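Local coordinates for ribokinase (Cryptococcus neoformans var. grubii serotype A, PDB 6XK2), which probably catalyses the ATP- and magnesium-dependent phosphorylation of D-ribose at O-5, giving D-ribose 5-phosphate and ADP, at residues G285-G290 / K302-A307. Residues are numbered along the deposited sequence; the frame is centred on the assembly and turned at random.
Sequences GYFVAG and KTCLVA
The helical segments carrying Tyr-286 and Cys-304 run roughly antiparallel, with an axis angle of 150° and a closest axial approach of 8.9 Å, and these two residues bring their CA atoms to 5.5 Å. Ala-307 and Cys-304, both small, meet Tyr-286 and Phe-287 in different ways at this approach. Ala-307 CB sits over the centre of one face of the Tyr-286 ring, 3.5 Å from the centroid and only 3° off the ring normal, a CH-pi contact in which the methyl group lies about equally far from all six ring carbons. Thr-303 CG2 reaches the same ring obliquely, 4.0 Å from Tyr-286 CD1, its side chain crossing the tyrosine at roughly a right angle. Beyond the ring, Tyr-286 OH is hydrogen-bonded to Pro-322 O, which tethers the hydroxyl end, and Val-327 of the C-terminal helix packs against both Tyr-286 and Ala-307. The pair belongs to consecutive helices, 279-292 and 297-312, of the PfkB (ribokinase) fold, forming a helical hairpin; the second helix touches the bound ADP through Leu-305. Cys-304 supplies the other half of the interface. With SG anti to its carbonyl carbon (chi1 -75°), the thiol lies against the main chain where Tyr-286 meets Phe-287, its sulfur 3.3 Å from Phe-287 N and 3.7 Å from Phe-287 CB. The sulfur lies near the plane of the Phe-287 ring, at its edge, but touches CB; the side chain also touches Leu-297 and Leu-301, and its ring meets Trp-191 edge-to-face.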
loop_
_atom_site.group_PDB
_atom_site.type_symbol
_atom_site.label_atom_id
_atom_site.label_comp_id
_atom_site.label_asym_id
_atom_site.label_seq_id
_atom_site.Cartn_x
_atom_site.Cartn_y
_atom_site.Cartn_z
ATOM N N GLY A 285 -24.665 3.290 10.344
ATOM C CA GLY A 285 -25.457 4.325 9.698
ATOM C C GLY A 285 -26.938 3.997 9.693
ATOM O O GLY A 285 -27.780 4.855 9.996
ATOM N N TYR A 286 -27.281 2.745 9.370
ATOM C CA TYR A 286 -28.686 2.361 9.395
ATOM C C TYR A 286 -29.254 2.431 10.798
ATOM O O TYR A 286 -30.424 2.777 10.974
ATOM C CB TYR A 286 -28.883 0.960 8.806
ATOM C CG TYR A 286 -29.440 1.023 7.412
ATOM C CD1 TYR A 286 -30.803 0.971 7.192
ATOM C CD2 TYR A 286 -28.601 1.172 6.313
ATOM C CE1 TYR A 286 -31.324 1.043 5.921
ATOM C CE2 TYR A 286 -29.113 1.251 5.037
ATOM C CZ TYR A 286 -30.478 1.192 4.847
ATOM O OH TYR A 286 -31.009 1.273 3.577
ATOM N N PHE A 287 -28.435 2.134 11.806
ATOM C CA PHE A 287 -28.912 2.195 13.179
ATOM C C PHE A 287 -29.265 3.623 13.573
ATOM O O PHE A 287 -30.357 3.882 14.100
ATOM C CB PHE A 287 -27.867 1.611 14.127
ATOM C CG PHE A 287 -28.308 1.609 15.552
ATOM C CD1 PHE A 287 -29.299 0.728 15.978
ATOM C CD2 PHE A 287 -27.780 2.520 16.464
ATOM C CE1 PHE A 287 -29.743 0.745 17.304
ATOM C CE2 PHE A 287 -28.204 2.531 17.788
ATOM C CZ PHE A 287 -29.183 1.647 18.210
ATOM N N VAL A 288 -28.351 4.565 13.329
ATOM C CA VAL A 288 -28.629 5.964 13.632
ATOM C C VAL A 288 -29.860 6.448 12.874
ATOM O O VAL A 288 -30.697 7.173 13.419
ATOM C CB VAL A 288 -27.389 6.822 13.328
ATOM C CG1 VAL A 288 -27.727 8.309 13.407
ATOM C CG2 VAL A 288 -26.288 6.472 14.315
ATOM N N ALA A 289 -29.995 6.067 11.612
ATOM C CA ALA A 289 -31.170 6.519 10.878
ATOM C C ALA A 289 -32.435 5.922 11.469
ATOM O O ALA A 289 -33.477 6.588 11.510
ATOM C CB ALA A 289 -31.046 6.189 9.392
ATOM N N GLY A 290 -32.359 4.673 11.941
ATOM C CA GLY A 290 -33.513 4.058 12.583
ATOM C C GLY A 290 -33.921 4.798 13.839
ATOM O O GLY A 290 -35.109 5.060 14.061
ATOM N N LYS A 302 -33.951 -4.673 13.203
ATOM C CA LYS A 302 -34.383 -5.580 12.144
ATOM C C LYS A 302 -34.107 -4.979 10.771
ATOM O O LYS A 302 -33.677 -5.685 9.848
ATOM C CB LYS A 302 -35.863 -5.938 12.311
ATOM N N THR A 303 -34.319 -3.670 10.624
ATOM C CA THR A 303 -33.990 -3.007 9.370
ATOM C C THR A 303 -32.490 -3.026 9.118
ATOM O O THR A 303 -32.054 -3.283 7.989
ATOM C CB THR A 303 -34.518 -1.573 9.390
ATOM O OG1 THR A 303 -35.919 -1.589 9.684
ATOM C CG2 THR A 303 -34.293 -0.887 8.052
ATOM N N CYS A 304 -31.687 -2.780 10.167
ATOM C CA CYS A 304 -30.228 -2.851 10.058
ATOM C C CYS A 304 -29.773 -4.196 9.518
ATOM O O CYS A 304 -28.887 -4.267 8.655
ATOM C CB CYS A 304 -29.580 -2.620 11.417
ATOM S SG CYS A 304 -29.578 -0.956 12.007
ATOM N N LEU A 305 -30.341 -5.280 10.051
ATOM C CA LEU A 305 -29.896 -6.608 9.659
ATOM C C LEU A 305 -30.214 -6.879 8.197
ATOM O O LEU A 305 -29.367 -7.412 7.464
ATOM C CB LEU A 305 -30.529 -7.663 10.562
ATOM C CG LEU A 305 -30.054 -7.558 12.015
ATOM C CD1 LEU A 305 -30.910 -8.409 12.952
ATOM C CD2 LEU A 305 -28.579 -7.928 12.142
ATOM N N VAL A 306 -31.421 -6.517 7.748
ATOM C CA VAL A 306 -31.766 -6.717 6.341
ATOM C C VAL A 306 -30.883 -5.856 5.450
ATOM O O VAL A 306 -30.394 -6.314 4.409
ATOM C CB VAL A 306 -33.259 -6.440 6.107
ATOM C CG1 VAL A 306 -33.557 -6.363 4.632
ATOM C CG2 VAL A 306 -34.069 -7.539 6.740
ATOM N N ALA A 307 -30.614 -4.619 5.867
ATOM C CA ALA A 307 -29.717 -3.779 5.086
ATOM C C ALA A 307 -28.340 -4.427 4.972
ATOM O O ALA A 307 -27.749 -4.458 3.887
ATOM C CB ALA A 307 -29.618 -2.388 5.710
#